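Local coordinates for protein gamma-resorcylate decarboxylase (PDB 4QRO) that probably catalyses the manganese-dependent, non-oxidative decarboxylation of gamma-resorcylate (2,6-dihydroxybenzoate) to resorcinol, at residues T71-T76 with P102-E107; R115-L120 with L157-Y162; A137-Y142 with N167-D172; E221-S226 with D251-N256; Q268-A273 with T303-A308. All coordinates share one frame; numbering follows the deposited sequence.

Contact 1 (T71-T76 with P102-E107)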
# COMPACT_ATOMS: atom_id res chain seq x y z
N THR A 71 -22.23 -24.77 2.68
CA THR A 71 -22.26 -26.16 3.16
C THR A 71 -21.00 -26.92 2.75
O THR A 71 -20.40 -27.63 3.57
CB THR A 71 -23.52 -26.89 2.65
OG1 THR A 71 -24.67 -26.25 3.22
CG2 THR A 71 -23.51 -28.38 3.05
N ARG A 72 -20.57 -26.75 1.50
CA ARG A 72 -19.34 -27.36 1.02
C ARG A 72 -18.08 -26.74 1.67
O ARG A 72 -17.12 -27.46 1.95
CB ARG A 72 -19.22 -27.28 -0.49
CG ARG A 72 -20.24 -28.16 -1.18
CD ARG A 72 -20.11 -28.06 -2.69
NE ARG A 72 -20.88 -29.11 -3.35
CZ ARG A 72 -20.51 -30.39 -3.41
NH1 ARG A 72 -19.37 -30.81 -2.87
NH2 ARG A 72 -21.30 -31.26 -4.03
N ALA A 73 -18.09 -25.43 1.89
CA ALA A 73 -16.96 -24.75 2.57
C ALA A 73 -16.72 -25.35 3.93
O ALA A 73 -15.60 -25.65 4.31
CB ALA A 73 -17.23 -23.26 2.68
N ASN A 74 -17.81 -25.55 4.66
CA ASN A 74 -17.75 -26.13 5.98
C ASN A 74 -17.17 -27.55 5.97
O ASN A 74 -16.31 -27.89 6.79
CB ASN A 74 -19.14 -26.11 6.61
CG ASN A 74 -19.12 -26.54 8.06
OD1 ASN A 74 -18.42 -25.97 8.90
ND2 ASN A 74 -19.90 -27.57 8.38
N GLU A 75 -17.62 -28.37 5.02
CA GLU A 75 -17.09 -29.73 4.84
C GLU A 75 -15.58 -29.77 4.53
O GLU A 75 -14.85 -30.58 5.11
CB GLU A 75 -17.89 -30.46 3.73
CG GLU A 75 -19.34 -30.77 4.14
CD GLU A 75 -20.26 -31.09 2.97
OE1 GLU A 75 -21.44 -31.40 3.23
OE2 GLU A 75 -19.83 -31.05 1.79
N THR A 76 -15.13 -28.92 3.61
CA THR A 76 -13.73 -28.82 3.27
C THR A 76 -12.90 -28.35 4.49
O THR A 76 -11.85 -28.91 4.78
CB THR A 76 -13.53 -27.84 2.10
OG1 THR A 76 -14.32 -28.27 0.97
CG2 THR A 76 -12.08 -27.77 1.68
N PRO A 102 -14.98 -21.64 7.53
CA PRO A 102 -15.94 -21.33 6.50
C PRO A 102 -16.62 -20.02 6.83
O PRO A 102 -17.73 -20.01 7.34
CB PRO A 102 -16.92 -22.52 6.59
CG PRO A 102 -16.92 -22.88 8.05
CD PRO A 102 -15.50 -22.66 8.48
N MET A 103 -15.93 -18.92 6.52
CA MET A 103 -16.39 -17.59 6.91
C MET A 103 -17.62 -17.14 6.12
O MET A 103 -18.24 -16.13 6.43
CB MET A 103 -15.25 -16.59 6.77
CG MET A 103 -14.08 -16.89 7.69
SD MET A 103 -14.38 -16.61 9.44
CE MET A 103 -14.76 -14.85 9.48
N GLN A 104 -17.97 -17.92 5.10
CA GLN A 104 -19.26 -17.78 4.41
C GLN A 104 -20.43 -17.68 5.38
O GLN A 104 -21.37 -16.92 5.17
CB GLN A 104 -19.47 -18.98 3.46
CG GLN A 104 -18.58 -18.93 2.21
CD GLN A 104 -17.15 -19.45 2.40
OE1 GLN A 104 -16.77 -19.93 3.47
NE2 GLN A 104 -16.34 -19.34 1.35
N ASP A 105 -20.36 -18.45 6.45
CA ASP A 105 -21.43 -18.51 7.42
C ASP A 105 -20.86 -18.19 8.80
O ASP A 105 -20.04 -18.95 9.30
CB ASP A 105 -22.03 -19.90 7.33
CG ASP A 105 -23.30 -20.08 8.16
OD1 ASP A 105 -23.32 -19.67 9.33
OD2 ASP A 105 -24.27 -20.67 7.64
N PRO A 106 -21.24 -17.05 9.41
CA PRO A 106 -20.67 -16.68 10.70
C PRO A 106 -20.85 -17.75 11.80
O PRO A 106 -19.93 -17.97 12.58
CB PRO A 106 -21.44 -15.42 11.07
CG PRO A 106 -21.72 -14.78 9.76
CD PRO A 106 -22.04 -15.93 8.85
N GLU A 107 -22.02 -18.38 11.83
CA GLU A 107 -22.31 -19.42 12.83
C GLU A 107 -21.43 -20.65 12.63
O GLU A 107 -20.87 -21.16 13.59
CB GLU A 107 -23.79 -19.83 12.75
CG GLU A 107 -24.18 -20.93 13.73
CD GLU A 107 -24.90 -20.41 14.94
OE1 GLU A 107 -24.23 -19.90 15.86
OE2 GLU A 107 -26.14 -20.53 14.97
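In the alpha/beta barrel of this amidohydrolase, the start of helix 70-90 lays Ala73 and Asn74 against Pro102 and Gln104, in the connection that runs from strand 95-97 to helix 106-118. Pro102 does most of the touching. Its CB rests on the helix backbone, 3.7 Å from Asn74 N, and also lies 4.0 Å from Ala73 CB. Its CG meets the amide of Asn74, where OD1 comes to 3.5 Å as the two side chains meet at a slant. With CG of Asn74 anti to the backbone N (chi1 -173°), the amide reaches out to the proline ring.

The connection then folds into helix 106-118: Asp105 is its N-cap, and OD1 accepts weakly from Glu107 N at 3.1 Å and also bonds to Leu108 N. Just before it, Gln104 bends at chi2 (82°), which brings its amide up to the helix, with OE1 3.5 Å from Ala73 CB, a plain van der Waals contact. The other end of that amide is fixed by NE2, which donates to Val64 O and Gln132 O; two bonds of this kind set its rotation and leave OE1 turned to the alanine methyl.

Contact 2 (R115-L120 with L157-Y162); sequences RCVKEL and LDVPFY
Val117 and Val159 point at each other tip to tip, the one from the last turns of helix 106-118, the other from the short link between helix 148-157 and strand 161-164. The closest methyls are Val117 CG2 and Val159 CG1, 4.0 Å apart. Val117 CG2 also lies 4.1 Å from Val159 CG2, so a single methyl faces both branches of the other valine. Val117 has CG1 anti to the backbone N (chi1 177°), which leaves CG2 beside that N and turned to the link.

Leu157 fills in alongside: its CD1 comes to 4.3 Å from the same Val117 CG2. Its other branch, CD2, is crossed at about a right angle by the side chain of Lys118, whose NZ is 3.7 Å away. That lysine is poorly ordered, and the position of NZ is uncertain. Beyond Leu157 the chain leaves the helix at Asp158, with positive phi (57°), and after this turn Val159 faces Val117. Asp158 itself forms a salt bridge to Lys323, while on the other segment Arg115 is held by Asp82 and Glu112.

No hydrogen bond joins the two segments. The contact is thus a small apolar patch near the surface, depending on methyl packing, and the mobile lysine amine, lying against a leucine methyl, probably adds little to its strength.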
# COMPACT_ATOMS: atom_id res chain seq x y z
N ARG A 115 -14.43 -25.85 17.82
CA ARG A 115 -13.99 -27.25 17.68
C ARG A 115 -12.48 -27.35 17.49
O ARG A 115 -11.82 -28.16 18.15
CB ARG A 115 -14.71 -27.96 16.53
CG ARG A 115 -14.48 -29.48 16.51
CD ARG A 115 -15.18 -30.17 15.34
NE ARG A 115 -14.47 -29.92 14.09
CZ ARG A 115 -13.52 -30.69 13.55
NH1 ARG A 115 -13.13 -31.83 14.12
NH2 ARG A 115 -12.94 -30.31 12.41
N CYS A 116 -11.92 -26.51 16.62
CA CYS A 116 -10.47 -26.52 16.40
C CYS A 116 -9.66 -26.19 17.66
O CYS A 116 -8.64 -26.83 17.91
CB CYS A 116 -10.10 -25.57 15.26
SG CYS A 116 -10.50 -26.21 13.63
N VAL A 117 -10.10 -25.20 18.44
CA VAL A 117 -9.37 -24.78 19.65
C VAL A 117 -9.57 -25.78 20.80
O VAL A 117 -8.60 -26.18 21.44
CB VAL A 117 -9.76 -23.34 20.12
CG1 VAL A 117 -9.03 -22.97 21.42
CG2 VAL A 117 -9.43 -22.28 19.07
N LYS A 118 -10.81 -26.18 21.05
CA LYS A 118 -11.17 -26.97 22.25
C LYS A 118 -10.92 -28.45 22.05
O LYS A 118 -10.54 -29.14 22.99
CB LYS A 118 -12.64 -26.75 22.63
CG LYS A 118 -12.99 -25.39 23.25
CD LYS A 118 -14.51 -25.18 23.23
CE LYS A 118 -15.06 -24.51 24.48
NZ LYS A 118 -14.69 -23.07 24.58
N GLU A 119 -11.16 -28.95 20.84
CA GLU A 119 -11.01 -30.39 20.54
C GLU A 119 -9.71 -30.76 19.82
O GLU A 119 -9.11 -31.80 20.13
CB GLU A 119 -12.24 -30.90 19.77
CG GLU A 119 -13.54 -30.65 20.53
CD GLU A 119 -14.80 -31.24 19.90
OE1 GLU A 119 -14.70 -32.28 19.22
OE2 GLU A 119 -15.89 -30.66 20.10
N LEU A 120 -9.26 -29.90 18.89
CA LEU A 120 -8.06 -30.19 18.10
C LEU A 120 -6.77 -29.51 18.61
O LEU A 120 -5.68 -29.88 18.18
CB LEU A 120 -8.30 -29.85 16.62
CG LEU A 120 -9.51 -30.53 15.99
CD1 LEU A 120 -9.68 -30.10 14.53
CD2 LEU A 120 -9.42 -32.05 16.10
N LEU A 157 -12.56 -17.12 23.11
CA LEU A 157 -11.54 -18.17 23.00
C LEU A 157 -10.14 -17.62 23.25
O LEU A 157 -9.24 -18.38 23.63
CB LEU A 157 -11.60 -18.84 21.61
CG LEU A 157 -12.87 -19.63 21.33
CD1 LEU A 157 -12.96 -20.02 19.86
CD2 LEU A 157 -12.94 -20.86 22.25
N ASP A 158 -9.97 -16.32 23.01
CA ASP A 158 -8.69 -15.64 23.19
C ASP A 158 -7.57 -16.26 22.35
O ASP A 158 -6.47 -16.55 22.84
CB ASP A 158 -8.30 -15.57 24.68
CG ASP A 158 -7.12 -14.63 24.93
OD1 ASP A 158 -6.92 -13.67 24.16
OD2 ASP A 158 -6.39 -14.86 25.91
N VAL A 159 -7.86 -16.45 21.06
CA VAL A 159 -6.89 -16.88 20.08
C VAL A 159 -6.82 -15.84 18.93
O VAL A 159 -7.83 -15.20 18.61
CB VAL A 159 -7.20 -18.27 19.49
CG1 VAL A 159 -7.13 -19.35 20.56
CG2 VAL A 159 -8.54 -18.28 18.75
N PRO A 160 -5.63 -15.68 18.32
CA PRO A 160 -5.48 -14.69 17.24
C PRO A 160 -6.08 -15.12 15.91
O PRO A 160 -6.26 -16.33 15.67
CB PRO A 160 -3.96 -14.58 17.08
CG PRO A 160 -3.40 -15.06 18.37
CD PRO A 160 -4.32 -16.17 18.79
N PHE A 161 -6.32 -14.15 15.02
CA PHE A 161 -6.91 -14.40 13.70
C PHE A 161 -5.92 -13.81 12.71
O PHE A 161 -5.64 -12.62 12.79
CB PHE A 161 -8.28 -13.69 13.64
CG PHE A 161 -9.02 -13.80 12.32
CD1 PHE A 161 -8.66 -13.02 11.22
CD2 PHE A 161 -10.13 -14.62 12.20
CE1 PHE A 161 -9.33 -13.11 10.02
CE2 PHE A 161 -10.84 -14.69 11.00
CZ PHE A 161 -10.44 -13.94 9.91
N TYR A 162 -5.42 -14.64 11.80
CA TYR A 162 -4.41 -14.24 10.81
C TYR A 162 -5.16 -13.90 9.56
O TYR A 162 -5.78 -14.76 8.94
CB TYR A 162 -3.44 -15.40 10.55
CG TYR A 162 -2.09 -15.01 9.98
CD1 TYR A 162 -1.98 -14.28 8.80
CD2 TYR A 162 -0.90 -15.41 10.63
CE1 TYR A 162 -0.73 -13.93 8.30
CE2 TYR A 162 0.35 -15.06 10.14
CZ TYR A 162 0.43 -14.32 8.97
OH TYR A 162 1.69 -13.99 8.48

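Contact 3 (A137-Y142 with N167-D172)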
# COMPACT_ATOMS: atom_id res chain seq x y z
N ALA A 137 -24.33 -11.27 -3.47
CA ALA A 137 -23.96 -10.67 -4.75
C ALA A 137 -22.57 -10.04 -4.63
O ALA A 137 -21.87 -9.85 -5.63
CB ALA A 137 -24.98 -9.63 -5.15
N VAL A 138 -22.20 -9.72 -3.39
CA VAL A 138 -20.94 -9.07 -3.09
C VAL A 138 -20.02 -9.97 -2.29
O VAL A 138 -20.49 -10.85 -1.54
CB VAL A 138 -21.16 -7.76 -2.29
CG1 VAL A 138 -21.96 -6.77 -3.12
CG2 VAL A 138 -21.85 -8.03 -0.94
N PRO A 139 -18.71 -9.71 -2.39
CA PRO A 139 -17.75 -10.34 -1.48
C PRO A 139 -17.95 -9.97 0.00
O PRO A 139 -18.35 -8.85 0.37
CB PRO A 139 -16.38 -9.85 -2.00
CG PRO A 139 -16.66 -8.65 -2.84
CD PRO A 139 -18.05 -8.82 -3.38
N LEU A 140 -17.66 -10.94 0.86
CA LEU A 140 -17.92 -10.85 2.25
C LEU A 140 -16.64 -10.44 2.99
O LEU A 140 -15.65 -11.17 2.98
CB LEU A 140 -18.42 -12.20 2.71
CG LEU A 140 -19.77 -12.63 2.11
CD1 LEU A 140 -20.03 -14.05 2.58
CD2 LEU A 140 -20.93 -11.75 2.57
N TYR A 141 -16.68 -9.25 3.58
CA TYR A 141 -15.65 -8.74 4.45
C TYR A 141 -16.10 -8.82 5.90
O TYR A 141 -17.26 -8.59 6.22
CB TYR A 141 -15.31 -7.29 4.07
CG TYR A 141 -14.61 -7.19 2.74
CD1 TYR A 141 -15.32 -7.16 1.53
CD2 TYR A 141 -13.22 -7.18 2.67
CE1 TYR A 141 -14.65 -7.11 0.30
CE2 TYR A 141 -12.55 -7.14 1.47
CZ TYR A 141 -13.26 -7.09 0.29
OH TYR A 141 -12.55 -7.02 -0.90
N TYR A 142 -15.14 -8.96 6.79
CA TYR A 142 -15.44 -9.37 8.18
C TYR A 142 -15.69 -8.19 9.13
O TYR A 142 -15.87 -8.39 10.31
CB TYR A 142 -14.39 -10.37 8.68
CG TYR A 142 -14.12 -11.44 7.63
CD1 TYR A 142 -15.18 -12.10 7.00
CD2 TYR A 142 -12.82 -11.80 7.27
CE1 TYR A 142 -14.96 -13.07 6.03
CE2 TYR A 142 -12.58 -12.77 6.29
CZ TYR A 142 -13.67 -13.41 5.68
OH TYR A 142 -13.46 -14.37 4.70
N ASN A 167 -6.25 -12.67 -3.82
CA ASN A 167 -6.43 -11.69 -4.90
C ASN A 167 -7.84 -11.13 -4.95
O ASN A 167 -8.79 -11.81 -4.60
CB ASN A 167 -6.09 -12.31 -6.27
CG ASN A 167 -4.63 -12.14 -6.65
OD1 ASN A 167 -4.04 -11.09 -6.45
ND2 ASN A 167 -4.03 -13.19 -7.21
N PRO A 168 -7.98 -9.87 -5.41
CA PRO A 168 -9.32 -9.35 -5.62
C PRO A 168 -10.05 -10.12 -6.73
O PRO A 168 -9.39 -10.67 -7.63
CB PRO A 168 -9.08 -7.88 -6.06
CG PRO A 168 -7.72 -7.89 -6.65
CD PRO A 168 -6.94 -8.91 -5.87
N LEU A 169 -11.37 -10.15 -6.68
CA LEU A 169 -12.16 -10.69 -7.79
C LEU A 169 -11.87 -9.84 -9.03
O LEU A 169 -11.58 -8.65 -8.89
CB LEU A 169 -13.65 -10.64 -7.45
CG LEU A 169 -14.11 -11.50 -6.25
CD1 LEU A 169 -15.60 -11.38 -6.05
CD2 LEU A 169 -13.70 -12.95 -6.42
N PRO A 170 -11.93 -10.43 -10.25
CA PRO A 170 -11.60 -9.71 -11.50
C PRO A 170 -12.36 -8.39 -11.72
O PRO A 170 -11.76 -7.42 -12.18
CB PRO A 170 -11.94 -10.73 -12.59
CG PRO A 170 -11.63 -12.05 -11.94
CD PRO A 170 -12.06 -11.89 -10.49
N SER A 171 -13.64 -8.35 -11.36
CA SER A 171 -14.42 -7.10 -11.47
C SER A 171 -13.96 -5.98 -10.52
O SER A 171 -14.23 -4.78 -10.75
CB SER A 171 -15.92 -7.38 -11.27
OG SER A 171 -16.19 -7.95 -10.02
N ASP A 172 -13.23 -6.38 -9.48
CA ASP A 172 -12.56 -5.48 -8.57
C ASP A 172 -11.06 -5.34 -8.85
O ASP A 172 -10.31 -4.82 -8.01
CB ASP A 172 -12.81 -5.98 -7.14
CG ASP A 172 -14.31 -6.00 -6.78
OD1 ASP A 172 -15.04 -5.07 -7.17
OD2 ASP A 172 -14.74 -6.93 -6.06
O HOH W 1 -14.61 -5.74 -3.27
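The flat carboxylate of Asp172 meets the ring of Pro139 at a slant, with OD2 of the aspartate 4.1 Å from CG of the proline. The phenol of Tyr141 is the large flat group nearby: its ring forms a cation-pi pair with Arg199 and an edge-to-face pair with His196. Its hydroxyl bonds to Glu192 and turns towards Asp172 without reaching it. One water spans that gap, donating weakly to Asp172 OD2 at 3.0 Å and, also weakly, to Tyr141 OH at 3.4 Å.

Pro139 has a second neighbour in Leu169, whose CD1 stands 4.3 Å from the same CG, so this one ring carbon faces a methyl and a carboxylate oxygen. The two partners are set by a tight turn, in which Asp172 N donates to Leu169 O at 2.9 Å across the 3-10 step at Pro170 and Ser171. In Asp172, CG lies beside the backbone N (chi1 -61°), which directs the carboxylate to the proline and the water. Asp172 also packs on Arg174 of the second subunit, and Tyr141 on Ile175 of that subunit.

This is light loop-to-loop packing, part solvent-mediated, between the segments that follow strands 125-128 and 161-164. Such loops, on the C-terminal side of parallel barrel strands, form the rim of the active site in amidohydrolases; the second one follows the manganese ligand His164.

Contact 4 (E221-S226 with D251-N256); sequences EGLPYS and DYFNEN
Phe253 reaches from helix 249-256 to Leu223 and Pro224 at the start of helix 223-232. Its CB points toward that segment, and CG stands anti to the backbone N (chi1 -168°), which turns the ring toward Leu223 and Pro224. CE1 is the first atom to touch, lying 3.9 Å from Leu223 CD1 and 4.0 Å from Leu223 CB. At the tip, CZ meets two residues: Leu223 CB at 3.9 Å and Pro224 CG at 4.0 Å. The proline carbon sits at the edge of the phenyl ring, close to its plane, and the two side chains cross at about a right angle, whereas Leu223 comes in obliquely. Replacing Phe253 with an alanine would probably open a gap between the two helices and take from Leu223 and Pro224 their contact with the ring.

Behind the leucine, Gly222 turns the chain with positive phi (85°), and Glu221 bonds through OE2 to ND1 of His218, a residue of the inhibitor pocket. Pro224 also meets Tyr225 of the second subunit. Leu223 packs on Ala194 and Leu198 of helix 188-202, while the phenyl ring, extending from helix 249-256 against the start of helix 223-232, rests with Pro224 on Leu259 of strand 257-260.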
# COMPACT_ATOMS: atom_id res chain seq x y z
N GLU A 221 1.73 -5.29 5.15
CA GLU A 221 1.04 -5.05 3.89
C GLU A 221 1.06 -3.55 3.60
O GLU A 221 0.08 -2.97 3.13
CB GLU A 221 -0.41 -5.59 3.96
CG GLU A 221 -0.58 -7.03 4.49
CD GLU A 221 -0.07 -8.14 3.56
OE1 GLU A 221 0.60 -7.83 2.56
OE2 GLU A 221 -0.31 -9.34 3.88
N GLY A 222 2.20 -2.92 3.91
CA GLY A 222 2.38 -1.47 3.66
C GLY A 222 1.84 -0.53 4.74
O GLY A 222 2.12 0.67 4.73
N LEU A 223 1.06 -1.04 5.69
CA LEU A 223 0.38 -0.16 6.65
C LEU A 223 1.32 0.77 7.44
O LEU A 223 0.97 1.93 7.65
CB LEU A 223 -0.54 -0.97 7.61
CG LEU A 223 -1.81 -1.55 6.94
CD1 LEU A 223 -2.50 -2.55 7.86
CD2 LEU A 223 -2.83 -0.48 6.53
N PRO A 224 2.48 0.26 7.93
CA PRO A 224 3.30 1.13 8.81
C PRO A 224 3.79 2.44 8.14
O PRO A 224 3.85 3.50 8.77
CB PRO A 224 4.47 0.23 9.21
CG PRO A 224 3.84 -1.13 9.26
CD PRO A 224 2.89 -1.16 8.08
N TYR A 225 4.10 2.34 6.86
CA TYR A 225 4.65 3.46 6.09
C TYR A 225 3.65 4.58 5.96
O TYR A 225 4.02 5.75 5.96
CB TYR A 225 5.06 2.97 4.68
CG TYR A 225 5.89 3.93 3.85
CD1 TYR A 225 7.29 3.93 3.95
CD2 TYR A 225 5.29 4.81 2.95
CE1 TYR A 225 8.07 4.80 3.18
CE2 TYR A 225 6.06 5.69 2.19
CZ TYR A 225 7.45 5.67 2.31
OH TYR A 225 8.26 6.53 1.53
N SER A 226 2.38 4.22 5.76
CA SER A 226 1.34 5.17 5.49
C SER A 226 0.40 5.40 6.69
O SER A 226 -0.61 6.13 6.55
CB SER A 226 0.52 4.71 4.26
OG SER A 226 1.35 4.56 3.12
N ASP A 251 -4.54 3.83 16.76
CA ASP A 251 -4.80 3.24 18.09
C ASP A 251 -5.12 1.75 17.98
O ASP A 251 -4.56 0.94 18.71
CB ASP A 251 -5.93 3.98 18.83
CG ASP A 251 -5.57 5.41 19.21
OD1 ASP A 251 -4.41 5.66 19.56
OD2 ASP A 251 -6.44 6.29 19.13
N TYR A 252 -5.98 1.38 17.04
CA TYR A 252 -6.36 -0.05 16.85
C TYR A 252 -5.22 -0.86 16.26
O TYR A 252 -4.98 -2.00 16.64
CB TYR A 252 -7.62 -0.15 15.99
CG TYR A 252 -8.77 0.69 16.54
CD1 TYR A 252 -9.34 0.39 17.78
CD2 TYR A 252 -9.23 1.80 15.86
CE1 TYR A 252 -10.37 1.15 18.29
CE2 TYR A 252 -10.25 2.57 16.36
CZ TYR A 252 -10.82 2.24 17.58
OH TYR A 252 -11.83 3.03 18.09
N PHE A 253 -4.47 -0.25 15.36
CA PHE A 253 -3.28 -0.88 14.81
C PHE A 253 -2.29 -1.21 15.92
O PHE A 253 -1.74 -2.34 16.00
CB PHE A 253 -2.65 0.07 13.77
CG PHE A 253 -1.58 -0.56 12.93
CD1 PHE A 253 -1.84 -1.70 12.18
CD2 PHE A 253 -0.30 0.02 12.84
CE1 PHE A 253 -0.84 -2.28 11.39
CE2 PHE A 253 0.69 -0.55 12.06
CZ PHE A 253 0.42 -1.70 11.33
N ASN A 254 -2.04 -0.24 16.79
CA ASN A 254 -1.03 -0.40 17.83
C ASN A 254 -1.47 -1.39 18.89
O ASN A 254 -0.64 -2.09 19.44
CB ASN A 254 -0.72 0.91 18.53
CG ASN A 254 0.16 1.85 17.71
OD1 ASN A 254 0.30 3.03 18.05
ND2 ASN A 254 0.74 1.35 16.67
N GLU A 255 -2.77 -1.41 19.17
CA GLU A 255 -3.31 -2.23 20.26
C GLU A 255 -3.80 -3.64 19.91
O GLU A 255 -3.81 -4.50 20.79
CB GLU A 255 -4.41 -1.47 20.97
CG GLU A 255 -3.88 -0.31 21.80
CD GLU A 255 -4.98 0.62 22.24
OE1 GLU A 255 -6.17 0.27 22.12
OE2 GLU A 255 -4.64 1.72 22.70
N ASN A 256 -4.25 -3.85 18.67
CA ASN A 256 -4.92 -5.09 18.27
C ASN A 256 -4.20 -5.89 17.20
O ASN A 256 -4.61 -6.99 16.88
CB ASN A 256 -6.35 -4.74 17.80
CG ASN A 256 -7.21 -4.19 18.93
OD1 ASN A 256 -7.37 -2.96 19.07
ND2 ASN A 256 -7.74 -5.08 19.76

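Contact 5 (Q268-A273 with T303-A308); sequences QTLIDA and TSISEA
Leu270 holds CG anti to its backbone nitrogen (chi1 177°) and bends at chi2 (60°), carrying CD2 out to Thr303 and Ile305. In Ile305, chi1 of 59° puts CG1 between the backbone N and the carbonyl carbon, leaving CG2 as the branch that faces the leucine. CD2 of Leu270 is the meeting point: it lies 3.7 Å from Thr303 CG2, 3.7 Å from Thr303 OG1 and 3.9 Å from Ile305 CG2. The threonine is approached obliquely, over both of its branches. Its OG1 touches the leucine only by packing, since its polar partner is the hydroxyl of Thr267.

The contact joins helix 267-276, on the outside of the barrel next to strand 282-283, to the link between helices 293-302 and 307-321. An inverse gamma turn centred on Ser304 folds that link: Ile305 N donates to Thr303 O at 2.9 Å, placing the side chains of Thr303 and Ile305 against the same leucine methyl. One step along the first helix, Ile271 CD1 comes to 4.3 Å from Ser304 O, a looser touch at the margin. Ser306 then caps helix 307-321, its OG bonded to Asp309 N. Elsewhere on helix 267-276, Gln268 NE2 donates to Leu275 O of the second subunit, and Thr269 OG1 bonds to Tyr225 O of that subunit.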
# COMPACT_ATOMS: atom_id res chain seq x y z
N GLN A 268 15.32 -2.35 5.91
CA GLN A 268 14.70 -1.01 6.00
C GLN A 268 13.22 -1.07 6.41
O GLN A 268 12.74 -0.26 7.20
CB GLN A 268 14.82 -0.26 4.66
CG GLN A 268 16.23 0.11 4.28
CD GLN A 268 16.90 -0.89 3.37
OE1 GLN A 268 16.81 -2.11 3.57
NE2 GLN A 268 17.62 -0.38 2.38
N THR A 269 12.50 -2.03 5.83
CA THR A 269 11.06 -2.20 6.10
C THR A 269 10.83 -2.66 7.53
O THR A 269 9.93 -2.15 8.19
CB THR A 269 10.48 -3.22 5.10
OG1 THR A 269 10.76 -2.74 3.78
CG2 THR A 269 9.00 -3.42 5.24
N LEU A 270 11.60 -3.65 7.98
CA LEU A 270 11.58 -4.06 9.38
C LEU A 270 11.83 -2.89 10.35
O LEU A 270 11.11 -2.73 11.33
CB LEU A 270 12.63 -5.15 9.64
CG LEU A 270 12.75 -5.60 11.11
CD1 LEU A 270 11.41 -6.17 11.60
CD2 LEU A 270 13.88 -6.62 11.28
N ILE A 271 12.85 -2.07 10.06
CA ILE A 271 13.19 -0.94 10.93
C ILE A 271 12.06 0.06 10.96
O ILE A 271 11.71 0.55 12.04
CB ILE A 271 14.52 -0.26 10.52
CG1 ILE A 271 15.72 -1.20 10.78
CG2 ILE A 271 14.74 1.07 11.26
CD1 ILE A 271 17.00 -0.67 10.16
N ASP A 272 11.45 0.34 9.81
CA ASP A 272 10.29 1.24 9.79
C ASP A 272 9.18 0.66 10.67
O ASP A 272 8.57 1.37 11.47
CB ASP A 272 9.76 1.44 8.38
CG ASP A 272 8.66 2.47 8.31
OD1 ASP A 272 8.79 3.56 8.90
OD2 ASP A 272 7.64 2.19 7.71
N ALA A 273 8.90 -0.63 10.52
CA ALA A 273 7.82 -1.21 11.33
C ALA A 273 8.18 -1.16 12.81
O ALA A 273 7.29 -0.87 13.61
CB ALA A 273 7.47 -2.63 10.88
N THR A 303 19.80 -9.43 10.29
CA THR A 303 19.19 -8.09 10.12
C THR A 303 19.60 -7.16 11.30
O THR A 303 19.92 -7.60 12.41
CB THR A 303 17.68 -8.16 9.92
OG1 THR A 303 17.18 -6.86 9.54
CG2 THR A 303 17.00 -8.68 11.19
N SER A 304 19.63 -5.86 11.01
CA SER A 304 20.29 -4.87 11.87
C SER A 304 19.43 -4.39 13.03
O SER A 304 18.97 -3.24 13.06
CB SER A 304 20.73 -3.70 10.99
OG SER A 304 21.60 -4.23 10.00
N ILE A 305 19.24 -5.28 14.01
CA ILE A 305 18.45 -4.96 15.18
C ILE A 305 19.24 -5.44 16.40
O ILE A 305 20.28 -6.04 16.25
CB ILE A 305 17.04 -5.61 15.13
CG1 ILE A 305 17.12 -7.14 15.00
CG2 ILE A 305 16.25 -5.04 13.95
CD1 ILE A 305 15.75 -7.84 14.99
N SER A 306 18.75 -5.14 17.60
CA SER A 306 19.41 -5.59 18.82
C SER A 306 19.20 -7.09 18.99
O SER A 306 18.21 -7.65 18.53
CB SER A 306 18.81 -4.87 20.05
OG SER A 306 17.45 -5.25 20.27
N GLU A 307 20.14 -7.72 19.67
CA GLU A 307 20.01 -9.15 19.97
C GLU A 307 18.76 -9.42 20.82
O GLU A 307 18.10 -10.43 20.62
CB GLU A 307 21.28 -9.72 20.63
CG GLU A 307 22.52 -9.75 19.71
CD GLU A 307 22.26 -10.18 18.26
OE1 GLU A 307 21.67 -11.25 18.01
OE2 GLU A 307 22.67 -9.45 17.33
N ALA A 308 18.39 -8.49 21.72
CA ALA A 308 17.15 -8.64 22.52
C ALA A 308 15.91 -8.74 21.61
O ALA A 308 15.06 -9.58 21.78
CB ALA A 308 16.97 -7.48 23.47

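In the fold
Contacts 1, 2 and 3 touch one another in pairs: Met103 CE packs on Phe161 CE2 at 4.2 Å, Phe161 CZ on Tyr142 CD2 at 4.2 Å, and Met103 CB lies 3.5 Å from Tyr142 OH. Contacts 4 and 5, with centres about 17 Å apart, also touch, Asp272 OD2 coming to 3.6 Å from Tyr225 CA. Contacts 1 and 5 are farthest apart, about 39 Å between centres. The manganese ligand His164 lies on the chain between the segments 157-162 and 167-172, and Tyr162 of contact 2 bonds to another ligand, Glu8. Contacts 3, 4 and 5 all touch the second subunit.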